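Local coordinates for cortical-lytic enzyme (Bacillus cereus, PDB 4S3J), which acts as an N-acetylglucosaminidase that breaks down partially degraded cortex peptidoglycan, probably recognising its muramic acid delta-lactam, when Bacillus spores germinate, at residues 101-106 and 423-428; 130-135 and 416-421; 202-207 and 240-245. All blocks are in the same frame, centred on the assembly; numbering follows the deposited sequence.

All three contacts belong to the TIM barrel of this family 18 glycosidase. Interactions 1 and 2 adjoin, with centres about 10 Å apart: both use helix 415-424, and Thr428 O of interaction 1 lies 2.7 Å from Thr134 OG1 of interaction 2, a probable hydrogen bond. Together they tie the chain's last helix and strand to the first barrel strand and to the loop that leads into the second. Interaction 3 involves a different part of the barrel wall; its centre is about 29 Å from that of interaction 1 and about 27 Å from that of interaction 2, and it touches neither. None of the three reaches Glu220, the likely proton donor, which follows strand 214-218.

Interaction 1. Residues 101-106 and 423-428; sequences TKRSVE and ENFTIT
Val105 holds CG1 in the crowded position between its backbone N and carbonyl carbon (chi1 74°), whereas Phe425 sets CG anti to its own carbonyl carbon (chi1 -59°), and the two side chains cross at about a right angle. The contact joins the first strand of the TIM barrel, 104-111, to the short strand 426-427 that follows helix 415-424, in parallel register. Val105 CB stands over a face of the Phe425 ring, 4.2 Å from its centroid, as a CH-pi contact; the branched valine also packs CG1 3.4 Å from Phe425 CB. Helix 387-400 covers this side, with Phe394 meeting the ring edge-to-face. Ser104 and Thr426, small and polar, suit the exposed face of the strand pair.

The backbone bonds follow in turn. Thr426 N reaches Arg103 O at 3.0 Å, from above the carbonyl plane. Val105 N meets Thr426 O at 2.9 Å, nearly along the C=O axis, and Thr428 N meets Val105 O almost straight (174°). Lys102, bent at chi3, runs its methylenes alongside the helix end and gives its ammonium to Val422 O. A water accepts from Lys102 NZ at 2.5 Å and donates to Phe425 O at 3.0 Å.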
ATOM      1  N   THR A 101      -5.362  -1.486  22.529  1.00 26.29           N
ATOM      2  CA  THR A 101      -5.763  -2.798  22.015  1.00 22.72           C
ATOM      3  C   THR A 101      -5.772  -2.778  20.483  1.00 21.83           C
ATOM      4  O   THR A 101      -6.571  -2.073  19.860  1.00 25.30           O
ATOM      5  CB  THR A 101      -7.139  -3.211  22.545  1.00 36.89           C
ATOM      6  OG1 THR A 101      -8.131  -2.313  22.039  1.00 75.54           O
ATOM      7  CG2 THR A 101      -7.149  -3.169  24.063  1.00 26.01           C
ATOM      8  N   LYS A 102      -4.959  -3.651  19.906  1.00 24.66           N
ATOM      9  CA  LYS A 102      -4.790  -3.757  18.452  1.00 25.63           C
ATOM     10  C   LYS A 102      -5.936  -4.477  17.808  1.00 31.65           C
ATOM     11  O   LYS A 102      -6.432  -5.458  18.356  1.00 29.53           O
ATOM     12  CB  LYS A 102      -3.505  -4.518  18.117  1.00 25.56           C
ATOM     13  CG  LYS A 102      -2.244  -3.815  18.463  1.00 33.18           C
ATOM     14  CD  LYS A 102      -1.049  -4.759  18.475  1.00 42.28           C
ATOM     15  CE  LYS A 102      -0.671  -5.324  17.159  1.00 43.94           C
ATOM     16  NZ  LYS A 102       0.647  -6.014  17.285  1.00 46.84           N
ATOM     17  N   ARG A 103      -6.450  -3.898  16.728  1.00 27.92           N
ATOM     18  CA  ARG A 103      -7.387  -4.609  15.854  1.00 30.30           C
ATOM     19  C   ARG A 103      -6.611  -5.384  14.795  1.00 25.93           C
ATOM     20  O   ARG A 103      -5.410  -5.139  14.564  1.00 21.49           O
ATOM     21  CB  ARG A 103      -8.401  -3.653  15.220  1.00 39.92           C
ATOM     22  CG  ARG A 103      -7.850  -2.498  14.421  1.00 51.79           C
ATOM     23  CD  ARG A 103      -8.989  -1.580  14.001  1.00 72.38           C
ATOM     24  NE  ARG A 103      -9.443  -1.486  12.604  1.00 72.93           N
ATOM     25  CZ  ARG A 103      -9.326  -2.378  11.620  1.00 54.73           C
ATOM     26  NH1 ARG A 103      -8.733  -3.556  11.768  1.00 53.86           N
ATOM     27  NH2 ARG A 103      -9.841  -2.059  10.439  1.00 32.23           N
ATOM     28  N   SER A 104      -7.292  -6.373  14.214  1.00 22.30           N
ATOM     29  CA  SER A 104      -6.738  -7.211  13.160  1.00 23.73           C
ATOM     30  C   SER A 104      -6.779  -6.473  11.839  1.00 24.69           C
ATOM     31  O   SER A 104      -7.605  -5.581  11.639  1.00 26.08           O
ATOM     32  CB  SER A 104      -7.515  -8.528  13.031  1.00 31.83           C
ATOM     33  OG  SER A 104      -7.292  -9.354  14.155  1.00 50.04           O
ATOM     34  N   VAL A 105      -5.886  -6.862  10.943  1.00 19.82           N
ATOM     35  CA  VAL A 105      -5.863  -6.325   9.581  1.00 20.76           C
ATOM     36  C   VAL A 105      -5.492  -7.444   8.611  1.00 21.36           C
ATOM     37  O   VAL A 105      -4.779  -8.383   8.969  1.00 18.58           O
ATOM     38  CB  VAL A 105      -4.855  -5.133   9.466  1.00 22.53           C
ATOM     39  CG1 VAL A 105      -3.402  -5.609   9.467  1.00 22.95           C
ATOM     40  CG2 VAL A 105      -5.133  -4.301   8.242  1.00 27.45           C
ATOM     41  N   GLU A 106      -5.976  -7.352   7.378  1.00 20.12           N
ATOM     42  CA  GLU A 106      -5.464  -8.191   6.304  1.00 19.96           C
ATOM     43  C   GLU A 106      -4.582  -7.323   5.428  1.00 19.62           C
ATOM     44  O   GLU A 106      -4.926  -6.177   5.148  1.00 18.28           O
ATOM     45  CB  GLU A 106      -6.591  -8.845   5.496  1.00 19.15           C
ATOM     46  CG  GLU A 106      -7.406  -9.811   6.351  1.00 18.45           C
ATOM     47  CD  GLU A 106      -8.302 -10.764   5.578  1.00 23.40           C
ATOM     48  OE1 GLU A 106      -8.290 -10.746   4.342  1.00 27.93           O
ATOM     49  OE2 GLU A 106      -9.001 -11.562   6.232  1.00 35.35           O
ATOM     50  N   GLU A 423       3.273  -2.967  14.470  1.00 18.49           N
ATOM     51  CA  GLU A 423       3.079  -2.220  15.709  1.00 17.66           C
ATOM     52  C   GLU A 423       1.623  -1.796  15.856  1.00 18.75           C
ATOM     53  O   GLU A 423       1.064  -1.799  16.954  1.00 21.19           O
ATOM     54  CB  GLU A 423       3.971  -0.981  15.739  1.00 20.95           C
ATOM     55  CG  GLU A 423       5.445  -1.286  15.934  1.00 28.72           C
ATOM     56  CD  GLU A 423       5.773  -1.843  17.317  1.00 27.55           C
ATOM     57  OE1 GLU A 423       5.187  -1.380  18.326  1.00 28.80           O
ATOM     58  OE2 GLU A 423       6.616  -2.753  17.387  1.00 28.96           O
ATOM     59  N   ASN A 424       0.991  -1.497  14.728  1.00 14.88           N
ATOM     60  CA  ASN A 424      -0.363  -0.942  14.738  1.00 15.62           C
ATOM     61  C   ASN A 424      -1.476  -1.953  14.814  1.00 20.46           C
ATOM     62  O   ASN A 424      -2.531  -1.655  15.349  1.00 20.41           O
ATOM     63  CB  ASN A 424      -0.591  -0.106  13.477  1.00 14.40           C
ATOM     64  CG  ASN A 424      -0.183   1.337  13.651  1.00 19.20           C
ATOM     65  OD1 ASN A 424      -1.003   2.188  13.984  1.00 17.67           O
ATOM     66  ND2 ASN A 424       1.091   1.635  13.397  1.00 17.24           N
ATOM     67  N   PHE A 425      -1.227  -3.120  14.227  1.00 16.69           N
ATOM     68  CA  PHE A 425      -2.232  -4.132  13.966  1.00 18.70           C
ATOM     69  C   PHE A 425      -1.755  -5.533  14.280  1.00 17.84           C
ATOM     70  O   PHE A 425      -0.560  -5.827  14.245  1.00 19.60           O
ATOM     71  CB  PHE A 425      -2.640  -4.142  12.482  1.00 20.70           C
ATOM     72  CG  PHE A 425      -3.196  -2.839  11.957  1.00 18.36           C
ATOM     73  CD1 PHE A 425      -4.452  -2.400  12.329  1.00 21.71           C
ATOM     74  CD2 PHE A 425      -2.466  -2.079  11.046  1.00 16.21           C
ATOM     75  CE1 PHE A 425      -4.961  -1.221  11.829  1.00 24.97           C
ATOM     76  CE2 PHE A 425      -2.982  -0.908  10.533  1.00 18.88           C
ATOM     77  CZ  PHE A 425      -4.222  -0.478  10.922  1.00 20.19           C
ATOM     78  N   THR A 426      -2.719  -6.425  14.500  1.00 19.83           N
ATOM     79  CA  THR A 426      -2.457  -7.847  14.438  1.00 20.12           C
ATOM     80  C   THR A 426      -2.660  -8.289  13.002  1.00 22.91           C
ATOM     81  O   THR A 426      -3.718  -8.078  12.447  1.00 28.11           O
ATOM     82  CB  THR A 426      -3.395  -8.621  15.367  1.00 26.76           C
ATOM     83  OG1 THR A 426      -3.137  -8.220  16.716  1.00 27.22           O
ATOM     84  CG2 THR A 426      -3.174 -10.091  15.241  1.00 30.00           C
ATOM     85  N   ILE A 427      -1.622  -8.821  12.374  1.00 20.02           N
ATOM     86  CA  ILE A 427      -1.718  -9.191  10.957  1.00 21.06           C
ATOM     87  C   ILE A 427      -2.307 -10.595  10.850  1.00 26.42           C
ATOM     88  O   ILE A 427      -1.743 -11.561  11.355  1.00 24.19           O
ATOM     89  CB  ILE A 427      -0.342  -9.121  10.267  1.00 21.48           C
ATOM     90  CG1 ILE A 427       0.193  -7.682  10.358  1.00 20.49           C
ATOM     91  CG2 ILE A 427      -0.415  -9.618   8.838  1.00 23.68           C
ATOM     92  CD1 ILE A 427       1.596  -7.540   9.939  1.00 26.79           C
ATOM     93  N   THR A 428      -3.440 -10.693  10.168  1.00 23.27           N
ATOM     94  CA  THR A 428      -4.130 -11.958   9.991  1.00 24.50           C
ATOM     95  C   THR A 428      -3.326 -12.907   9.118  1.00 22.91           C
ATOM     96  O   THR A 428      -2.876 -12.530   8.034  1.00 20.69           O
ATOM     97  CB  THR A 428      -5.496 -11.719   9.362  1.00 23.04           C
ATOM     98  OG1 THR A 428      -6.295 -10.932  10.249  1.00 25.63           O
ATOM     99  CG2 THR A 428      -6.221 -13.037   9.059  1.00 28.22           C
TER
HETATM  100  O   HOH W   1       1.241  -7.749  15.652  1.00 40.66           O
HETATM  101  O   HOH W   2      -5.191  -1.489  15.597  1.00 19.21           O

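Interaction 2. Residues 130-135 and 416-421; sequences NPFLTY and QNWRLL
The 3-10 turn 130-132, on the way from helix 120-129 into strand 135-143, rests against helix 415-424 through an aromatic pair. Phe132 points its CB toward the helix, with CG anti to the carbonyl carbon (chi1 -58°), so that one ring face settles on Trp418 CB. Trp418 CB sits almost exactly over the middle of that face, 3.8 Å from the Phe132 centroid, giving a CH-pi contact. Trp418 O lies on the same side of the phenyl as CB but beyond its rim, 3.3 Å from Phe132 CE2. The indole crosses the phenyl obliquely, its five-membered ring inclined by 47° to Phe132, and Trp418 CE3 packs 3.7 Å from Phe132 CB.

In the TIM barrel this joins the last helix to the loop entering the second strand. A broad indole suits the span: Trp418 CZ3 reaches Leu133 CD2 at 4.1 Å, while its ring also meets Tyr407 of strand 404-408. Over the centre of one indole face lies the side-chain amide nitrogen of the preceding residue, Asn417 ND2, 3.3 Å above the plane. Leu421, one turn further along, has CG anti to its backbone N (chi1 -175°) and brings CD2 to 3.8 Å from Phe132 O. That carbonyl is satisfied by Ser107 OG of strand 104-111, while Leu133 O receives Lys429 NZ.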
ATOM      1  N   ASN A 130       7.192 -11.280   3.226  1.00 21.04           N
ATOM      2  CA  ASN A 130       6.183 -12.340   3.378  1.00 20.93           C
ATOM      3  C   ASN A 130       5.623 -12.552   4.801  1.00 18.71           C
ATOM      4  O   ASN A 130       4.423 -12.814   4.961  1.00 20.40           O
ATOM      5  CB  ASN A 130       6.750 -13.674   2.875  1.00 20.99           C
ATOM      6  CG  ASN A 130       5.672 -14.716   2.661  1.00 20.76           C
ATOM      7  OD1 ASN A 130       4.639 -14.440   2.047  1.00 19.93           O
ATOM      8  ND2 ASN A 130       5.882 -15.904   3.213  1.00 24.18           N
ATOM      9  N   PRO A 131       6.472 -12.478   5.837  1.00 22.30           N
ATOM     10  CA  PRO A 131       5.932 -12.674   7.190  1.00 24.61           C
ATOM     11  C   PRO A 131       4.857 -11.652   7.572  1.00 23.58           C
ATOM     12  O   PRO A 131       4.005 -11.952   8.406  1.00 27.82           O
ATOM     13  CB  PRO A 131       7.164 -12.509   8.082  1.00 23.31           C
ATOM     14  CG  PRO A 131       8.310 -12.778   7.227  1.00 27.79           C
ATOM     15  CD  PRO A 131       7.936 -12.331   5.850  1.00 24.74           C
ATOM     16  N   PHE A 132       4.884 -10.483   6.933  1.00 18.12           N
ATOM     17  CA  PHE A 132       3.950  -9.399   7.218  1.00 20.66           C
ATOM     18  C   PHE A 132       2.660  -9.467   6.388  1.00 18.69           C
ATOM     19  O   PHE A 132       1.833  -8.547   6.476  1.00 18.68           O
ATOM     20  CB  PHE A 132       4.609  -8.027   6.949  1.00 16.38           C
ATOM     21  CG  PHE A 132       5.864  -7.760   7.726  1.00 17.93           C
ATOM     22  CD1 PHE A 132       7.108  -8.114   7.223  1.00 18.59           C
ATOM     23  CD2 PHE A 132       5.796  -7.097   8.939  1.00 22.61           C
ATOM     24  CE1 PHE A 132       8.258  -7.841   7.935  1.00 24.11           C
ATOM     25  CE2 PHE A 132       6.944  -6.824   9.654  1.00 21.26           C
ATOM     26  CZ  PHE A 132       8.176  -7.200   9.150  1.00 32.99           C
ATOM     27  N   LEU A 133       2.477 -10.539   5.605  1.00 17.78           N
ATOM     28  CA  LEU A 133       1.393 -10.612   4.621  1.00 16.15           C
ATOM     29  C   LEU A 133       0.297 -11.631   4.912  1.00 17.41           C
ATOM     30  O   LEU A 133       0.567 -12.778   5.294  1.00 20.09           O
ATOM     31  CB  LEU A 133       1.956 -10.958   3.251  1.00 15.85           C
ATOM     32  CG  LEU A 133       2.980  -9.999   2.669  1.00 16.09           C
ATOM     33  CD1 LEU A 133       3.331 -10.513   1.267  1.00 17.57           C
ATOM     34  CD2 LEU A 133       2.456  -8.584   2.621  1.00 15.92           C
ATOM     35  N   THR A 134      -0.946 -11.231   4.676  1.00 18.49           N
ATOM     36  CA  THR A 134      -2.033 -12.199   4.620  1.00 18.77           C
ATOM     37  C   THR A 134      -2.026 -12.877   3.249  1.00 18.53           C
ATOM     38  O   THR A 134      -2.234 -14.103   3.128  1.00 18.68           O
ATOM     39  CB  THR A 134      -3.413 -11.544   4.863  1.00 18.70           C
ATOM     40  OG1 THR A 134      -3.370 -10.719   6.038  1.00 20.51           O
ATOM     41  CG2 THR A 134      -4.487 -12.620   5.016  1.00 18.43           C
ATOM     42  N   TYR A 135      -1.785 -12.055   2.223  1.00 18.20           N
ATOM     43  CA  TYR A 135      -1.783 -12.487   0.831  1.00 17.71           C
ATOM     44  C   TYR A 135      -0.560 -11.975   0.078  1.00 19.23           C
ATOM     45  O   TYR A 135      -0.144 -10.848   0.304  1.00 17.74           O
ATOM     46  CB  TYR A 135      -3.027 -11.971   0.110  1.00 19.02           C
ATOM     47  CG  TYR A 135      -4.349 -12.437   0.649  1.00 17.92           C
ATOM     48  CD1 TYR A 135      -4.889 -13.625   0.222  1.00 20.18           C
ATOM     49  CD2 TYR A 135      -5.060 -11.671   1.563  1.00 18.96           C
ATOM     50  CE1 TYR A 135      -6.092 -14.060   0.695  1.00 24.16           C
ATOM     51  CE2 TYR A 135      -6.279 -12.093   2.044  1.00 23.81           C
ATOM     52  CZ  TYR A 135      -6.785 -13.294   1.603  1.00 26.82           C
ATOM     53  OH  TYR A 135      -8.004 -13.765   2.057  1.00 32.82           O
ATOM     54  N   GLN A 416      10.326   1.053   7.564  1.00 13.50           N
ATOM     55  CA  GLN A 416       9.445   1.568   8.595  1.00 14.33           C
ATOM     56  C   GLN A 416       7.995   1.185   8.329  1.00 13.16           C
ATOM     57  O   GLN A 416       7.214   1.039   9.256  1.00 14.04           O
ATOM     58  CB  GLN A 416       9.561   3.079   8.706  1.00 12.93           C
ATOM     59  CG  GLN A 416      10.945   3.559   9.040  1.00 11.01           C
ATOM     60  CD  GLN A 416      11.783   3.895   7.838  1.00 15.92           C
ATOM     61  OE1 GLN A 416      11.488   3.495   6.705  1.00 14.40           O
ATOM     62  NE2 GLN A 416      12.863   4.626   8.075  1.00 12.70           N
ATOM     63  N   ASN A 417       7.611   1.055   7.059  1.00 13.05           N
ATOM     64  CA  ASN A 417       6.242   0.667   6.763  1.00 13.20           C
ATOM     65  C   ASN A 417       5.886  -0.681   7.389  1.00 12.85           C
ATOM     66  O   ASN A 417       4.816  -0.845   8.002  1.00 14.15           O
ATOM     67  CB  ASN A 417       6.023   0.625   5.246  1.00 11.83           C
ATOM     68  CG  ASN A 417       4.702   0.004   4.882  1.00 11.76           C
ATOM     69  OD1 ASN A 417       3.646   0.598   5.143  1.00 14.79           O
ATOM     70  ND2 ASN A 417       4.734  -1.202   4.321  1.00 13.78           N
ATOM     71  N   TRP A 418       6.779  -1.652   7.235  1.00 12.29           N
ATOM     72  CA  TRP A 418       6.486  -3.006   7.672  1.00 14.34           C
ATOM     73  C   TRP A 418       6.524  -3.113   9.198  1.00 14.80           C
ATOM     74  O   TRP A 418       5.655  -3.742   9.797  1.00 17.05           O
ATOM     75  CB  TRP A 418       7.456  -3.974   6.988  1.00 18.46           C
ATOM     76  CG  TRP A 418       7.333  -3.838   5.492  1.00 15.28           C
ATOM     77  CD1 TRP A 418       8.220  -3.258   4.641  1.00 13.47           C
ATOM     78  CD2 TRP A 418       6.212  -4.237   4.692  1.00 13.98           C
ATOM     79  NE1 TRP A 418       7.734  -3.295   3.344  1.00 14.78           N
ATOM     80  CE2 TRP A 418       6.497  -3.880   3.356  1.00 15.47           C
ATOM     81  CE3 TRP A 418       5.002  -4.868   4.974  1.00 16.47           C
ATOM     82  CZ2 TRP A 418       5.612  -4.146   2.313  1.00 17.63           C
ATOM     83  CZ3 TRP A 418       4.131  -5.121   3.935  1.00 18.58           C
ATOM     84  CH2 TRP A 418       4.443  -4.768   2.630  1.00 15.78           C
ATOM     85  N   ARG A 419       7.470  -2.427   9.828  1.00 13.95           N
ATOM     86  CA  ARG A 419       7.515  -2.403  11.283  1.00 13.30           C
ATOM     87  C   ARG A 419       6.276  -1.708  11.851  1.00 15.73           C
ATOM     88  O   ARG A 419       5.701  -2.174  12.824  1.00 17.32           O
ATOM     89  CB  ARG A 419       8.788  -1.726  11.783  1.00 14.76           C
ATOM     90  CG  ARG A 419       8.819  -1.601  13.308  1.00 22.92           C
ATOM     91  CD  ARG A 419       8.862  -2.973  13.980  1.00 27.77           C
ATOM     92  NE  ARG A 419       8.877  -2.879  15.440  1.00 29.29           N
ATOM     93  CZ  ARG A 419       9.979  -2.745  16.176  1.00 48.75           C
ATOM     94  NH1 ARG A 419      11.172  -2.647  15.594  1.00 32.21           N
ATOM     95  NH2 ARG A 419       9.884  -2.674  17.499  1.00 47.68           N
ATOM     96  N   LEU A 420       5.867  -0.590  11.265  1.00 13.57           N
ATOM     97  CA  LEU A 420       4.695   0.111  11.769  1.00 16.46           C
ATOM     98  C   LEU A 420       3.422  -0.705  11.558  1.00 15.07           C
ATOM     99  O   LEU A 420       2.495  -0.627  12.351  1.00 15.49           O
ATOM    100  CB  LEU A 420       4.573   1.488  11.122  1.00 15.26           C
ATOM    101  CG  LEU A 420       5.593   2.516  11.618  1.00 17.71           C
ATOM    102  CD1 LEU A 420       5.525   3.737  10.724  1.00 27.97           C
ATOM    103  CD2 LEU A 420       5.364   2.866  13.068  1.00 25.65           C
ATOM    104  N   LEU A 421       3.370  -1.495  10.482  1.00 12.04           N
ATOM    105  CA  LEU A 421       2.205  -2.330  10.240  1.00 14.87           C
ATOM    106  C   LEU A 421       1.981  -3.274  11.427  1.00 15.44           C
ATOM    107  O   LEU A 421       0.844  -3.398  11.917  1.00 16.74           O
ATOM    108  CB  LEU A 421       2.379  -3.133   8.941  1.00 15.68           C
ATOM    109  CG  LEU A 421       1.164  -3.968   8.519  1.00 21.06           C
ATOM    110  CD1 LEU A 421      -0.023  -3.091   8.073  1.00 15.68           C
ATOM    111  CD2 LEU A 421       1.565  -4.928   7.429  1.00 18.23           C
TER

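Interaction 3. Residues 202-207 and 240-245; sequences NILQTA and RLPSGY
Helix 193-210 passes the loop that leaves helix 227-240 at a backbone distance of 7.5 Å between Leu204 CA and Leu241 CA, and the loop then folds through a type II beta turn, Pro242 to Tyr245, closed by Tyr245 N donating to Pro242 O at 3.1 Å. Gly244 takes the positive phi of that turn (96°), where a CB would jam against the preceding carbonyl O.

Between the segments the contact is apolar, and Leu204 carries most of it. Its CG is anti to the carbonyl carbon (chi1 -62°), and its two methyls part over the loop. As the side chains cross obliquely, Leu204 CD2 meets Leu241 CD2, methyl against methyl, at 3.4 Å, tighter than usual for two carbons, and touches Pro242 CD at 4.3 Å. Leu204 CD1 lies 4.1 Å from Arg240 O and 4.2 Å from Arg240 NH2, the long chain crossing the leucine at about a right angle. The guanidinium is held by Thr201 OG1, a turn earlier on the helix. At the other end, Ala207 CB approaches Tyr245 CE2 at 3.9 Å; so small a side chain suits a place where an aromatic ring must lie close to the helix.

In the TIM barrel this sets helix 193-210, before the fourth strand, against the turn into the fifth, 246-251. Leu241 and Tyr245 pack on Ile215 of strand 214-218, while Ala207 rests on Leu171 of strand 168-177.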
ATOM      1  N   ASN A 202      -9.917 -23.888 -16.291  1.00 24.67           N
ATOM      2  CA  ASN A 202      -8.457 -23.759 -16.257  1.00 22.88           C
ATOM      3  C   ASN A 202      -7.968 -22.961 -15.051  1.00 23.42           C
ATOM      4  O   ASN A 202      -6.905 -23.249 -14.490  1.00 26.14           O
ATOM      5  CB  ASN A 202      -7.928 -23.105 -17.538  1.00 24.08           C
ATOM      6  CG  ASN A 202      -7.948 -24.050 -18.719  1.00 34.49           C
ATOM      7  OD1 ASN A 202      -7.764 -25.257 -18.561  1.00 37.85           O
ATOM      8  ND2 ASN A 202      -8.180 -23.507 -19.912  1.00 31.95           N
ATOM      9  N   ILE A 203      -8.739 -21.943 -14.682  1.00 23.71           N
ATOM     10  CA  ILE A 203      -8.441 -21.131 -13.496  1.00 22.63           C
ATOM     11  C   ILE A 203      -8.455 -21.995 -12.236  1.00 25.61           C
ATOM     12  O   ILE A 203      -7.562 -21.885 -11.394  1.00 26.83           O
ATOM     13  CB  ILE A 203      -9.450 -19.975 -13.355  1.00 22.95           C
ATOM     14  CG1 ILE A 203      -9.202 -18.943 -14.457  1.00 24.94           C
ATOM     15  CG2 ILE A 203      -9.358 -19.315 -11.966  1.00 26.30           C
ATOM     16  CD1 ILE A 203     -10.336 -17.956 -14.628  1.00 25.21           C
ATOM     17  N   LEU A 204      -9.469 -22.841 -12.094  1.00 26.31           N
ATOM     18  CA  LEU A 204      -9.570 -23.687 -10.909  1.00 26.74           C
ATOM     19  C   LEU A 204      -8.430 -24.704 -10.848  1.00 28.14           C
ATOM     20  O   LEU A 204      -7.879 -24.950  -9.770  1.00 29.08           O
ATOM     21  CB  LEU A 204     -10.903 -24.421 -10.879  1.00 28.73           C
ATOM     22  CG  LEU A 204     -12.156 -23.555 -10.815  1.00 45.08           C
ATOM     23  CD1 LEU A 204     -13.409 -24.411 -10.977  1.00 55.72           C
ATOM     24  CD2 LEU A 204     -12.203 -22.797  -9.530  1.00 46.93           C
ATOM     25  N   GLN A 205      -8.080 -25.301 -11.988  1.00 27.99           N
ATOM     26  CA  GLN A 205      -6.976 -26.254 -12.014  1.00 29.80           C
ATOM     27  C   GLN A 205      -5.644 -25.569 -11.696  1.00 33.77           C
ATOM     28  O   GLN A 205      -4.819 -26.129 -10.983  1.00 28.71           O
ATOM     29  CB  GLN A 205      -6.872 -26.940 -13.379  1.00 36.38           C
ATOM     30  CG  GLN A 205      -7.911 -28.015 -13.598  1.00 52.66           C
ATOM     31  CD  GLN A 205      -7.937 -28.509 -15.028  1.00 57.15           C
ATOM     32  OE1 GLN A 205      -7.171 -28.039 -15.880  1.00 46.67           O
ATOM     33  NE2 GLN A 205      -8.820 -29.465 -15.303  1.00 63.00           N
ATOM     34  N   THR A 206      -5.450 -24.355 -12.199  1.00 26.32           N
ATOM     35  CA  THR A 206      -4.235 -23.588 -11.894  1.00 26.42           C
ATOM     36  C   THR A 206      -4.159 -23.231 -10.399  1.00 28.75           C
ATOM     37  O   THR A 206      -3.123 -23.437  -9.765  1.00 24.92           O
ATOM     38  CB  THR A 206      -4.158 -22.303 -12.756  1.00 26.59           C
ATOM     39  OG1 THR A 206      -4.112 -22.650 -14.143  1.00 29.07           O
ATOM     40  CG2 THR A 206      -2.921 -21.479 -12.410  1.00 22.21           C
ATOM     41  N   ALA A 207      -5.265 -22.750  -9.829  1.00 24.48           N
ATOM     42  CA  ALA A 207      -5.310 -22.402  -8.409  1.00 23.14           C
ATOM     43  C   ALA A 207      -5.004 -23.605  -7.542  1.00 28.64           C
ATOM     44  O   ALA A 207      -4.212 -23.526  -6.603  1.00 28.87           O
ATOM     45  CB  ALA A 207      -6.662 -21.833  -8.050  1.00 24.06           C
ATOM     46  N   ARG A 240     -18.754 -21.517  -8.553  1.00 28.83           N
ATOM     47  CA  ARG A 240     -17.982 -22.738  -8.769  1.00 25.57           C
ATOM     48  C   ARG A 240     -16.734 -22.891  -7.927  1.00 26.34           C
ATOM     49  O   ARG A 240     -16.121 -23.953  -7.956  1.00 38.83           O
ATOM     50  CB  ARG A 240     -17.557 -22.838 -10.241  1.00 29.46           C
ATOM     51  CG  ARG A 240     -18.696 -23.193 -11.191  1.00 36.24           C
ATOM     52  CD  ARG A 240     -18.256 -23.183 -12.655  1.00 42.71           C
ATOM     53  NE  ARG A 240     -17.233 -24.188 -12.943  1.00 39.19           N
ATOM     54  CZ  ARG A 240     -16.671 -24.365 -14.139  1.00 46.92           C
ATOM     55  NH1 ARG A 240     -17.045 -23.617 -15.173  1.00 33.20           N
ATOM     56  NH2 ARG A 240     -15.738 -25.297 -14.308  1.00 38.85           N
ATOM     57  N   LEU A 241     -16.367 -21.878  -7.143  1.00 28.63           N
ATOM     58  CA  LEU A 241     -15.181 -22.016  -6.296  1.00 29.63           C
ATOM     59  C   LEU A 241     -15.501 -22.946  -5.135  1.00 30.58           C
ATOM     60  O   LEU A 241     -16.461 -22.705  -4.418  1.00 35.71           O
ATOM     61  CB  LEU A 241     -14.694 -20.667  -5.759  1.00 29.77           C
ATOM     62  CG  LEU A 241     -14.114 -19.673  -6.761  1.00 33.31           C
ATOM     63  CD1 LEU A 241     -13.837 -18.354  -6.079  1.00 40.33           C
ATOM     64  CD2 LEU A 241     -12.852 -20.226  -7.344  1.00 30.24           C
ATOM     65  N   PRO A 242     -14.677 -23.984  -4.920  1.00 37.59           N
ATOM     66  CA  PRO A 242     -14.866 -24.885  -3.777  1.00 34.15           C
ATOM     67  C   PRO A 242     -14.596 -24.253  -2.408  1.00 34.10           C
ATOM     68  O   PRO A 242     -14.059 -23.138  -2.287  1.00 29.18           O
ATOM     69  CB  PRO A 242     -13.878 -26.025  -4.052  1.00 40.56           C
ATOM     70  CG  PRO A 242     -12.909 -25.486  -5.014  1.00 46.25           C
ATOM     71  CD  PRO A 242     -13.622 -24.470  -5.824  1.00 38.85           C
ATOM     72  N   SER A 243     -15.009 -24.975  -1.372  1.00 31.66           N
ATOM     73  CA  SER A 243     -14.776 -24.550  -0.005  1.00 37.27           C
ATOM     74  C   SER A 243     -13.290 -24.296   0.233  1.00 37.03           C
ATOM     75  O   SER A 243     -12.419 -25.040  -0.225  1.00 31.32           O
ATOM     76  CB  SER A 243     -15.310 -25.596   0.983  1.00 50.51           C
ATOM     77  OG  SER A 243     -14.608 -26.819   0.865  1.00 66.58           O
ATOM     78  N   GLY A 244     -13.013 -23.199   0.921  1.00 30.00           N
ATOM     79  CA  GLY A 244     -11.660 -22.826   1.265  1.00 30.13           C
ATOM     80  C   GLY A 244     -11.078 -21.844   0.274  1.00 29.21           C
ATOM     81  O   GLY A 244     -10.019 -21.276   0.528  1.00 32.33           O
ATOM     82  N   TYR A 245     -11.753 -21.644  -0.854  1.00 25.84           N
ATOM     83  CA  TYR A 245     -11.285 -20.660  -1.827  1.00 24.20           C
ATOM     84  C   TYR A 245     -12.127 -19.397  -1.721  1.00 26.74           C
ATOM     85  O   TYR A 245     -13.305 -19.455  -1.355  1.00 30.15           O
ATOM     86  CB  TYR A 245     -11.346 -21.180  -3.272  1.00 24.64           C
ATOM     87  CG  TYR A 245     -10.355 -22.278  -3.596  1.00 29.67           C
ATOM     88  CD1 TYR A 245     -10.504 -23.552  -3.059  1.00 40.19           C
ATOM     89  CD2 TYR A 245      -9.240 -22.032  -4.396  1.00 27.96           C
ATOM     90  CE1 TYR A 245      -9.607 -24.562  -3.351  1.00 48.35           C
ATOM     91  CE2 TYR A 245      -8.338 -23.037  -4.691  1.00 33.47           C
ATOM     92  CZ  TYR A 245      -8.521 -24.299  -4.160  1.00 45.96           C
ATOM     93  OH  TYR A 245      -7.619 -25.296  -4.440  1.00 45.91           O
TER